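Local coordinates for protein phosphate transporter (Thermotoga maritima MSB8, PDB 6L85) that probably imports inorganic phosphate across the cell membrane in a sodium-dependent manner, as a bacterial relative of the human SLC20 carriers, at residues Glu49-Val60 against Ser251-Ala260. Sequence-based numbering, arbitrary orientation.
Sequences EFLGAVMFGSHV and SFSHGANDVA. With NA (sodium ion), chain R.
Gly52 and Gly255 let helices 38-56 and 231-258 come within 6.3 Å, axis to axis over the segments in touch, at a signed crossing angle of -46°. A CB on either would run into a carbonyl oxygen across the interface; instead Gly52 CA lies 3.3 Å from Phe252 O, and Gly255 CA faces Glu49 O, both as CA-H...O contacts. With CG anti to the backbone N, Phe252 swings its ring back over Gly52 CA, one face against it in a CH-pi contact, the bare CA 3.8 Å from the ring centroid. Met55 reaches the same ring at its edge: Met55 SD lies in the ring plane, 3.8 Å from Phe252 CE2, a Met-aromatic contact. Farther along, small residues keep the backbones close, Ala53 CB meeting Val259 CB at 3.6 Å and Ala256 CB sitting at the edge of the Phe56 ring.

The polar centre is Glu49, whose chain bends at chi2 (-81°) to bring the carboxylate to His254. His254 ND1 donates to the syn side of Glu49 OE1 at 2.5 Å, nearly straight and in the imidazole plane, although carboxylate and ring are turned 68° apart. On its other side His254 NE2 bonds Asp22, a ligand of another sodium ion. With an alanine here in place of Glu49, His254 ND1 would probably lose its acceptor, leaving the ring held on the Asp22 side.

Toward the C-terminal end of helix 231-258, water 1 links Phe56 O, Val60 N and Ala256 O, between helix 38-56 and helix 58-66. Nearby, Asn257 OD1 and Asp258 OD1 both bind one sodium ion, each at 2.3 Å, completed by water 3, Thr107 and Ile344; Asn257 ND2 is hydrogen-bonded to Leu342 O. The contact thus joins close glycine-mediated packing to the sodium sites, and the bonds to Glu49 and Asp22 together probably fix the rotation of the buried imidazole.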
ATOM      1  N   GLU B  49      -7.399   2.490  -8.167  1.00 32.71           N
ATOM      2  CA  GLU B  49      -8.380   1.554  -8.716  1.00 34.34           C
ATOM      3  C   GLU B  49      -7.779   0.153  -8.806  1.00 37.33           C
ATOM      4  O   GLU B  49      -8.412  -0.844  -8.421  1.00 34.15           O
ATOM      5  CB  GLU B  49      -8.828   2.002 -10.117  1.00 35.54           C
ATOM      6  CG  GLU B  49      -9.554   3.332 -10.224  1.00 37.37           C
ATOM      7  CD  GLU B  49     -11.018   3.181  -9.864  1.00 41.58           C
ATOM      8  OE1 GLU B  49     -11.509   2.035  -9.934  1.00 41.95           O
ATOM      9  OE2 GLU B  49     -11.663   4.182  -9.495  1.00 46.29           O
ATOM     10  N   PHE B  50      -6.551   0.064  -9.331  1.00 31.04           N
ATOM     11  CA  PHE B  50      -5.903  -1.237  -9.476  1.00 31.44           C
ATOM     12  C   PHE B  50      -5.660  -1.854  -8.108  1.00 30.06           C
ATOM     13  O   PHE B  50      -5.880  -3.051  -7.912  1.00 33.13           O
ATOM     14  CB  PHE B  50      -4.599  -1.091 -10.278  1.00 31.84           C
ATOM     15  CG  PHE B  50      -3.729  -2.326 -10.275  1.00 35.30           C
ATOM     16  CD1 PHE B  50      -3.965  -3.367 -11.165  1.00 32.48           C
ATOM     17  CD2 PHE B  50      -2.675  -2.447  -9.371  1.00 39.34           C
ATOM     18  CE1 PHE B  50      -3.161  -4.512 -11.151  1.00 35.18           C
ATOM     19  CE2 PHE B  50      -1.851  -3.593  -9.365  1.00 35.26           C
ATOM     20  CZ  PHE B  50      -2.089  -4.612 -10.245  1.00 31.63           C
ATOM     21  N   LEU B  51      -5.277  -1.030  -7.128  1.00 31.56           N
ATOM     22  CA  LEU B  51      -5.011  -1.551  -5.788  1.00 31.33           C
ATOM     23  C   LEU B  51      -6.275  -2.102  -5.127  1.00 36.63           C
ATOM     24  O   LEU B  51      -6.237  -3.158  -4.484  1.00 34.44           O
ATOM     25  CB  LEU B  51      -4.398  -0.446  -4.932  1.00 36.84           C
ATOM     26  CG  LEU B  51      -3.681  -0.866  -3.656  1.00 39.98           C
ATOM     27  CD1 LEU B  51      -2.434  -1.661  -4.026  1.00 40.81           C
ATOM     28  CD2 LEU B  51      -3.327   0.369  -2.848  1.00 46.69           C
ATOM     29  N   GLY B  52      -7.398  -1.379  -5.243  1.00 35.77           N
ATOM     30  CA  GLY B  52      -8.654  -1.887  -4.702  1.00 31.86           C
ATOM     31  C   GLY B  52      -9.126  -3.143  -5.405  1.00 30.06           C
ATOM     32  O   GLY B  52      -9.575  -4.090  -4.761  1.00 31.70           O
ATOM     33  N   ALA B  53      -9.001  -3.181  -6.736  1.00 30.06           N
ATOM     34  CA  ALA B  53      -9.370  -4.377  -7.485  1.00 30.06           C
ATOM     35  C   ALA B  53      -8.588  -5.600  -7.012  1.00 38.54           C
ATOM     36  O   ALA B  53      -9.155  -6.689  -6.858  1.00 34.97           O
ATOM     37  CB  ALA B  53      -9.131  -4.149  -8.976  1.00 30.28           C
ATOM     38  N   VAL B  54      -7.280  -5.442  -6.789  1.00 38.51           N
ATOM     39  CA  VAL B  54      -6.448  -6.586  -6.426  1.00 35.22           C
ATOM     40  C   VAL B  54      -6.585  -6.929  -4.942  1.00 32.05           C
ATOM     41  O   VAL B  54      -6.534  -8.102  -4.557  1.00 35.96           O
ATOM     42  CB  VAL B  54      -4.977  -6.298  -6.810  1.00 43.32           C
ATOM     43  CG1 VAL B  54      -4.028  -7.147  -5.969  1.00 44.59           C
ATOM     44  CG2 VAL B  54      -4.758  -6.551  -8.302  1.00 37.90           C
ATOM     45  N   MET B  55      -6.711  -5.931  -4.070  1.00 31.93           N
ATOM     46  CA  MET B  55      -6.769  -6.245  -2.649  1.00 34.94           C
ATOM     47  C   MET B  55      -8.156  -6.703  -2.206  1.00 36.77           C
ATOM     48  O   MET B  55      -8.269  -7.435  -1.212  1.00 34.54           O
ATOM     49  CB  MET B  55      -6.319  -5.026  -1.826  1.00 38.69           C
ATOM     50  CG  MET B  55      -4.803  -4.687  -1.956  1.00 38.42           C
ATOM     51  SD  MET B  55      -4.318  -3.286  -0.923  1.00 33.07           S
ATOM     52  CE  MET B  55      -4.738  -3.860   0.724  1.00 40.41           C
ATOM     53  N   PHE B  56      -9.224  -6.291  -2.904  1.00 35.21           N
ATOM     54  CA  PHE B  56     -10.568  -6.555  -2.395  1.00 38.20           C
ATOM     55  C   PHE B  56     -11.588  -6.927  -3.460  1.00 35.95           C
ATOM     56  O   PHE B  56     -12.746  -7.124  -3.107  1.00 41.83           O
ATOM     57  CB  PHE B  56     -11.089  -5.329  -1.600  1.00 39.43           C
ATOM     58  CG  PHE B  56     -11.864  -5.690  -0.363  1.00 45.37           C
ATOM     59  CD1 PHE B  56     -11.271  -6.428   0.657  1.00 46.35           C
ATOM     60  CD2 PHE B  56     -13.196  -5.310  -0.222  1.00 49.09           C
ATOM     61  CE1 PHE B  56     -11.998  -6.798   1.801  1.00 49.47           C
ATOM     62  CE2 PHE B  56     -13.944  -5.676   0.923  1.00 52.94           C
ATOM     63  CZ  PHE B  56     -13.340  -6.423   1.938  1.00 47.13           C
ATOM     64  N   GLY B  57     -11.201  -7.071  -4.734  1.00 36.15           N
ATOM     65  CA  GLY B  57     -12.138  -7.280  -5.825  1.00 30.06           C
ATOM     66  C   GLY B  57     -12.709  -8.681  -5.990  1.00 40.25           C
ATOM     67  O   GLY B  57     -13.671  -8.846  -6.754  1.00 34.98           O
ATOM     68  N   SER B  58     -12.170  -9.702  -5.312  1.00 35.15           N
ATOM     69  CA  SER B  58     -12.651 -11.056  -5.593  1.00 42.25           C
ATOM     70  C   SER B  58     -14.040 -11.317  -5.000  1.00 37.36           C
ATOM     71  O   SER B  58     -14.795 -12.142  -5.529  1.00 39.29           O
ATOM     72  CB  SER B  58     -11.649 -12.103  -5.082  1.00 36.97           C
ATOM     73  OG  SER B  58     -11.538 -12.037  -3.664  1.00 44.69           O
ATOM     74  N   HIS B  59     -14.397 -10.603  -3.931  1.00 39.07           N
ATOM     75  CA  HIS B  59     -15.612 -10.905  -3.179  1.00 42.32           C
ATOM     76  C   HIS B  59     -16.878 -10.606  -3.978  1.00 40.87           C
ATOM     77  O   HIS B  59     -17.786 -11.440  -4.047  1.00 36.44           O
ATOM     78  CB  HIS B  59     -15.582 -10.144  -1.862  1.00 40.46           C
ATOM     79  CG  HIS B  59     -14.291 -10.315  -1.126  1.00 45.90           C
ATOM     80  ND1 HIS B  59     -13.936 -11.507  -0.523  1.00 47.02           N
ATOM     81  CD2 HIS B  59     -13.241  -9.474  -0.949  1.00 41.45           C
ATOM     82  CE1 HIS B  59     -12.737 -11.383   0.021  1.00 46.60           C
ATOM     83  NE2 HIS B  59     -12.296 -10.157  -0.218  1.00 45.67           N
ATOM     84  N   VAL B  60     -16.946  -9.443  -4.625  1.00 36.10           N
ATOM     85  CA  VAL B  60     -18.094  -9.177  -5.483  1.00 36.59           C
ATOM     86  C   VAL B  60     -18.004  -9.975  -6.787  1.00 37.38           C
ATOM     87  O   VAL B  60     -19.041 -10.307  -7.391  1.00 39.21           O
ATOM     88  CB  VAL B  60     -18.222  -7.658  -5.738  1.00 34.60           C
ATOM     89  CG1 VAL B  60     -19.412  -7.370  -6.673  1.00 30.97           C
ATOM     90  CG2 VAL B  60     -18.367  -6.917  -4.420  1.00 30.06           C
ATOM     91  N   SER B 251     -11.544   5.889  -4.944  1.00 33.39           N
ATOM     92  CA  SER B 251     -10.949   5.133  -6.053  1.00 34.76           C
ATOM     93  C   SER B 251     -10.689   3.676  -5.688  1.00 33.34           C
ATOM     94  O   SER B 251     -10.957   2.757  -6.475  1.00 32.42           O
ATOM     95  CB  SER B 251      -9.627   5.775  -6.458  1.00 37.96           C
ATOM     96  OG  SER B 251      -9.813   6.682  -7.510  1.00 48.86           O
ATOM     97  N   PHE B 252     -10.080   3.471  -4.520  1.00 33.91           N
ATOM     98  CA  PHE B 252      -9.818   2.139  -4.001  1.00 31.99           C
ATOM     99  C   PHE B 252     -11.114   1.348  -3.875  1.00 32.90           C
ATOM    100  O   PHE B 252     -11.206   0.195  -4.328  1.00 35.29           O
ATOM    101  CB  PHE B 252      -9.125   2.274  -2.638  1.00 31.96           C
ATOM    102  CG  PHE B 252      -8.792   0.961  -1.971  1.00 34.44           C
ATOM    103  CD1 PHE B 252      -9.739   0.288  -1.207  1.00 34.25           C
ATOM    104  CD2 PHE B 252      -7.521   0.413  -2.086  1.00 34.74           C
ATOM    105  CE1 PHE B 252      -9.435  -0.920  -0.581  1.00 34.85           C
ATOM    106  CE2 PHE B 252      -7.202  -0.801  -1.456  1.00 31.41           C
ATOM    107  CZ  PHE B 252      -8.161  -1.460  -0.706  1.00 40.55           C
ATOM    108  N   SER B 253     -12.124   1.955  -3.237  1.00 32.46           N
ATOM    109  CA  SER B 253     -13.368   1.229  -3.004  1.00 34.64           C
ATOM    110  C   SER B 253     -14.095   0.967  -4.318  1.00 30.06           C
ATOM    111  O   SER B 253     -14.762  -0.057  -4.475  1.00 30.06           O
ATOM    112  CB  SER B 253     -14.237   2.011  -2.022  1.00 31.61           C
ATOM    113  OG  SER B 253     -14.849   3.079  -2.698  1.00 41.63           O
ATOM    114  N   HIS B 254     -13.888   1.836  -5.301  1.00 31.71           N
ATOM    115  CA  HIS B 254     -14.479   1.623  -6.611  1.00 33.01           C
ATOM    116  C   HIS B 254     -13.854   0.419  -7.306  1.00 35.93           C
ATOM    117  O   HIS B 254     -14.570  -0.420  -7.873  1.00 36.81           O
ATOM    118  CB  HIS B 254     -14.330   2.872  -7.480  1.00 31.21           C
ATOM    119  CG  HIS B 254     -14.839   2.657  -8.858  1.00 35.22           C
ATOM    120  ND1 HIS B 254     -14.027   2.249  -9.889  1.00 36.00           N
ATOM    121  CD2 HIS B 254     -16.096   2.701  -9.360  1.00 35.79           C
ATOM    122  CE1 HIS B 254     -14.755   2.067 -10.978  1.00 40.96           C
ATOM    123  NE2 HIS B 254     -16.020   2.319 -10.677  1.00 35.68           N
ATOM    124  N   GLY B 255     -12.515   0.341  -7.314  1.00 31.74           N
ATOM    125  CA  GLY B 255     -11.856  -0.851  -7.831  1.00 30.06           C
ATOM    126  C   GLY B 255     -12.328  -2.113  -7.134  1.00 30.06           C
ATOM    127  O   GLY B 255     -12.617  -3.116  -7.786  1.00 32.00           O
ATOM    128  N   ALA B 256     -12.492  -2.039  -5.807  1.00 31.21           N
ATOM    129  CA  ALA B 256     -12.897  -3.201  -5.028  1.00 33.01           C
ATOM    130  C   ALA B 256     -14.305  -3.692  -5.413  1.00 35.04           C
ATOM    131  O   ALA B 256     -14.525  -4.898  -5.591  1.00 30.06           O
ATOM    132  CB  ALA B 256     -12.816  -2.866  -3.540  1.00 30.06           C
ATOM    133  N   ASN B 257     -15.257  -2.770  -5.589  1.00 30.06           N
ATOM    134  CA  ASN B 257     -16.622  -3.199  -5.890  1.00 30.06           C
ATOM    135  C   ASN B 257     -16.827  -3.489  -7.371  1.00 31.31           C
ATOM    136  O   ASN B 257     -17.565  -4.417  -7.717  1.00 30.87           O
ATOM    137  CB  ASN B 257     -17.653  -2.147  -5.428  1.00 31.00           C
ATOM    138  CG  ASN B 257     -19.071  -2.741  -5.276  1.00 30.96           C
ATOM    139  OD1 ASN B 257     -19.871  -2.681  -6.199  1.00 32.98           O
ATOM    140  ND2 ASN B 257     -19.345  -3.357  -4.135  1.00 30.06           N
ATOM    141  N   ASP B 258     -16.176  -2.741  -8.262  1.00 30.06           N
ATOM    142  CA  ASP B 258     -16.521  -2.793  -9.670  1.00 30.06           C
ATOM    143  C   ASP B 258     -15.586  -3.640 -10.531  1.00 34.05           C
ATOM    144  O   ASP B 258     -15.945  -3.899 -11.688  1.00 30.77           O
ATOM    145  CB  ASP B 258     -16.559  -1.381 -10.261  1.00 30.06           C
ATOM    146  CG  ASP B 258     -17.878  -0.654  -9.992  1.00 31.13           C
ATOM    147  OD1 ASP B 258     -18.592  -0.972  -9.029  1.00 32.59           O
ATOM    148  OD2 ASP B 258     -18.165   0.286 -10.741  1.00 35.43           O
ATOM    149  N   VAL B 259     -14.401  -4.058 -10.045  1.00 30.06           N
ATOM    150  CA  VAL B 259     -13.619  -4.923 -10.931  1.00 35.78           C
ATOM    151  C   VAL B 259     -14.433  -6.164 -11.274  1.00 31.11           C
ATOM    152  O   VAL B 259     -14.340  -6.673 -12.390  1.00 35.31           O
ATOM    153  CB  VAL B 259     -12.225  -5.277 -10.348  1.00 31.67           C
ATOM    154  CG1 VAL B 259     -12.323  -6.245  -9.148  1.00 30.06           C
ATOM    155  CG2 VAL B 259     -11.308  -5.865 -11.470  1.00 30.06           C
ATOM    156  N   ALA B 260     -15.297  -6.606 -10.358  1.00 30.06           N
ATOM    157  CA  ALA B 260     -16.236  -7.698 -10.617  1.00 33.85           C
ATOM    158  C   ALA B 260     -17.013  -7.544 -11.921  1.00 34.98           C
ATOM    159  O   ALA B 260     -17.293  -8.550 -12.576  1.00 36.70           O
ATOM    160  CB  ALA B 260     -17.234  -7.834  -9.462  1.00 35.60           C
TER
HETATM  161 NA    NA R 503     -20.364  -2.243  -8.388  1.00 34.12          NA
HETATM  162  O   HOH W   1     -15.236  -7.196  -3.980  1.00 31.75           O
HETATM  163  O   HOH W   2     -15.098  -6.513  -7.562  1.00 30.06           O
HETATM  164  O   HOH W   3     -20.051  -4.415  -8.971  1.00 30.32           O